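Local coordinates for oxidoreductase (PDB 7D5M), which binds NAD and is probably an inositol dehydrogenase-like oxidoreductase of the Gfo/Idh/MocA family, at residues E161-M167 against V275-S281. Numbering follows the deposited sequence.
Sequences ELGEIRM and VIGSRAS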
loop_
_atom_site.group_PDB
_atom_site.type_symbol
_atom_site.label_atom_id
_atom_site.label_comp_id
_atom_site.label_asym_id
_atom_site.label_seq_id
_atom_site.Cartn_x
_atom_site.Cartn_y
_atom_site.Cartn_z
ATOM N N GLU A 161 -7.489 -0.429 -24.865
ATOM C CA GLU A 161 -7.402 -1.336 -23.692
ATOM C C GLU A 161 -8.350 -0.846 -22.587
ATOM O O GLU A 161 -8.749 -1.684 -21.776
ATOM C CB GLU A 161 -5.970 -1.469 -23.173
ATOM C CG GLU A 161 -5.049 -2.177 -24.148
ATOM C CD GLU A 161 -3.704 -2.617 -23.598
ATOM O OE1 GLU A 161 -3.704 -3.250 -22.528
ATOM O OE2 GLU A 161 -2.663 -2.364 -24.281
ATOM N N LEU A 162 -8.703 0.441 -22.556
ATOM C CA LEU A 162 -9.635 1.004 -21.539
ATOM C C LEU A 162 -11.074 1.019 -22.068
ATOM O O LEU A 162 -11.969 1.327 -21.277
ATOM C CB LEU A 162 -9.222 2.419 -21.134
ATOM C CG LEU A 162 -7.832 2.590 -20.527
ATOM C CD1 LEU A 162 -7.753 3.893 -19.759
ATOM C CD2 LEU A 162 -7.451 1.432 -19.631
ATOM N N GLY A 163 -11.306 0.665 -23.337
ATOM C CA GLY A 163 -12.598 0.919 -23.997
ATOM C C GLY A 163 -12.789 2.401 -24.251
ATOM O O GLY A 163 -11.783 3.122 -24.406
ATOM N N GLU A 164 -14.032 2.872 -24.302
ATOM C CA GLU A 164 -14.301 4.304 -24.590
ATOM C C GLU A 164 -14.007 5.115 -23.324
ATOM O O GLU A 164 -14.414 4.711 -22.216
ATOM C CB GLU A 164 -15.706 4.532 -25.156
ATOM C CG GLU A 164 -16.842 4.148 -24.240
ATOM C CD GLU A 164 -18.208 4.218 -24.915
ATOM O OE1 GLU A 164 -18.504 5.263 -25.536
ATOM O OE2 GLU A 164 -18.972 3.235 -24.815
ATOM N N ILE A 165 -13.289 6.216 -23.485
ATOM C CA ILE A 165 -12.833 7.030 -22.327
ATOM C C ILE A 165 -14.026 7.835 -21.812
ATOM O O ILE A 165 -14.753 8.451 -22.628
ATOM C CB ILE A 165 -11.625 7.907 -22.696
ATOM C CG1 ILE A 165 -10.505 7.089 -23.344
ATOM C CG2 ILE A 165 -11.137 8.680 -21.482
ATOM C CD1 ILE A 165 -10.013 5.916 -22.533
ATOM N N ARG A 166 -14.252 7.790 -20.505
ATOM C CA ARG A 166 -15.415 8.431 -19.847
ATOM C C ARG A 166 -14.944 9.570 -18.946
ATOM O O ARG A 166 -15.568 10.638 -18.966
ATOM C CB ARG A 166 -16.214 7.378 -19.072
ATOM C CG ARG A 166 -16.919 6.398 -20.000
ATOM C CD ARG A 166 -17.687 5.294 -19.305
ATOM N NE ARG A 166 -18.561 4.606 -20.243
ATOM C CZ ARG A 166 -19.230 3.491 -19.990
ATOM N NH1 ARG A 166 -19.104 2.878 -18.826
ATOM N NH2 ARG A 166 -20.017 2.977 -20.918
ATOM N N MET A 167 -13.908 9.337 -18.147
ATOM C CA MET A 167 -13.430 10.351 -17.177
ATOM C C MET A 167 -11.912 10.398 -17.117
ATOM O O MET A 167 -11.256 9.351 -17.268
ATOM C CB MET A 167 -13.940 10.067 -15.770
ATOM C CG MET A 167 -15.366 10.436 -15.594
ATOM S SD MET A 167 -16.033 9.434 -14.296
ATOM C CE MET A 167 -16.332 8.002 -15.323
ATOM N N VAL A 275 -7.315 7.575 -15.584
ATOM C CA VAL A 275 -8.124 7.603 -16.827
ATOM C C VAL A 275 -9.093 6.437 -16.734
ATOM O O VAL A 275 -8.629 5.298 -16.581
ATOM C CB VAL A 275 -7.246 7.525 -18.085
ATOM C CG1 VAL A 275 -8.100 7.584 -19.341
ATOM C CG2 VAL A 275 -6.185 8.610 -18.089
ATOM N N ILE A 276 -10.392 6.730 -16.819
ATOM C CA ILE A 276 -11.469 5.731 -16.610
ATOM C C ILE A 276 -12.204 5.529 -17.934
ATOM O O ILE A 276 -12.787 6.495 -18.448
ATOM C CB ILE A 276 -12.417 6.180 -15.485
ATOM C CG1 ILE A 276 -11.628 6.506 -14.213
ATOM C CG2 ILE A 276 -13.488 5.120 -15.264
ATOM C CD1 ILE A 276 -12.372 7.318 -13.208
ATOM N N GLY A 277 -12.156 4.306 -18.445
ATOM C CA GLY A 277 -12.855 3.893 -19.671
ATOM C C GLY A 277 -14.024 2.980 -19.357
ATOM O O GLY A 277 -14.193 2.562 -18.184
ATOM N N SER A 278 -14.803 2.644 -20.383
ATOM C CA SER A 278 -15.953 1.720 -20.274
ATOM C C SER A 278 -15.483 0.318 -19.851
ATOM O O SER A 278 -16.279 -0.401 -19.225
ATOM C CB SER A 278 -16.725 1.690 -21.570
ATOM O OG SER A 278 -15.895 1.241 -22.634
ATOM N N ARG A 279 -14.250 -0.080 -20.181
ATOM C CA ARG A 279 -13.727 -1.449 -19.927
ATOM C C ARG A 279 -12.822 -1.470 -18.692
ATOM O O ARG A 279 -12.792 -2.494 -18.000
ATOM C CB ARG A 279 -12.956 -1.960 -21.151
ATOM C CG ARG A 279 -12.222 -3.279 -20.943
ATOM C CD ARG A 279 -11.615 -3.802 -22.234
ATOM N NE ARG A 279 -11.006 -5.114 -22.048
ATOM C CZ ARG A 279 -9.712 -5.369 -21.850
ATOM N NH1 ARG A 279 -8.804 -4.405 -21.817
ATOM N NH2 ARG A 279 -9.327 -6.623 -21.694
ATOM N N ALA A 280 -12.020 -0.432 -18.487
ATOM C CA ALA A 280 -10.884 -0.485 -17.547
ATOM C C ALA A 280 -10.439 0.931 -17.205
ATOM O O ALA A 280 -10.753 1.855 -17.966
ATOM C CB ALA A 280 -9.751 -1.287 -18.155
ATOM N N SER A 281 -9.707 1.067 -16.102
ATOM C CA SER A 281 -9.032 2.319 -15.694
ATOM C C SER A 281 -7.523 2.093 -15.623
ATOM O O SER A 281 -7.081 0.957 -15.430
ATOM C CB SER A 281 -9.553 2.824 -14.378
ATOM O OG SER A 281 -10.941 3.108 -14.451
HETATM O O HOH W 1 -5.787 -4.731 -22.315
HETATM O O HOH W 2 -16.711 2.927 -17.095
#
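Ser278 and Glu164 exchange two hydrogen bonds. Ser278 OG, held between the backbone N and the carbonyl carbon (chi1 60°), accepts from Glu164 N at 3.0 Å, while Ser278 N donates back to Glu164 O. Ser278 CB sits over the centre of the Arg166 guanidinium, 3.5 Å from Arg166 CZ. Beyond CG the Arg166 chain runs extended to NE, laying the flat group across the serine; NH1 bonds to Ser178 O of the second subunit and, through a water, to Gly277 O. In the large mixed sheet of the C-terminal domain, strand 165-173 pairs antiparallel with 271-277, and a classic beta bulge lies near the start of strand 165-173: Arg166 N and Met167 N both donate to Ile276 O, at 2.8 and 3.1 Å. Within the bulge, the Met167 chain bends at chi3 (-82°) and its CE meets Ile276 CG2 at 4.0 Å. Leu162 O reaches the turn between strands 271-277 and 280-285 and accepts from Arg279 N and Ala280 N, both on the same face of its carbonyl plane. Arg279, extended to NE and then turned at chi4 (-98°), brings NH1 to a lone pair of Glu161 O, 2.7 Å away. The side chains of Leu162 and Val275 cross at about a right angle, Leu162 CD1 touching Val275 CG1, and Ile157 of helix 148-158 packs against both.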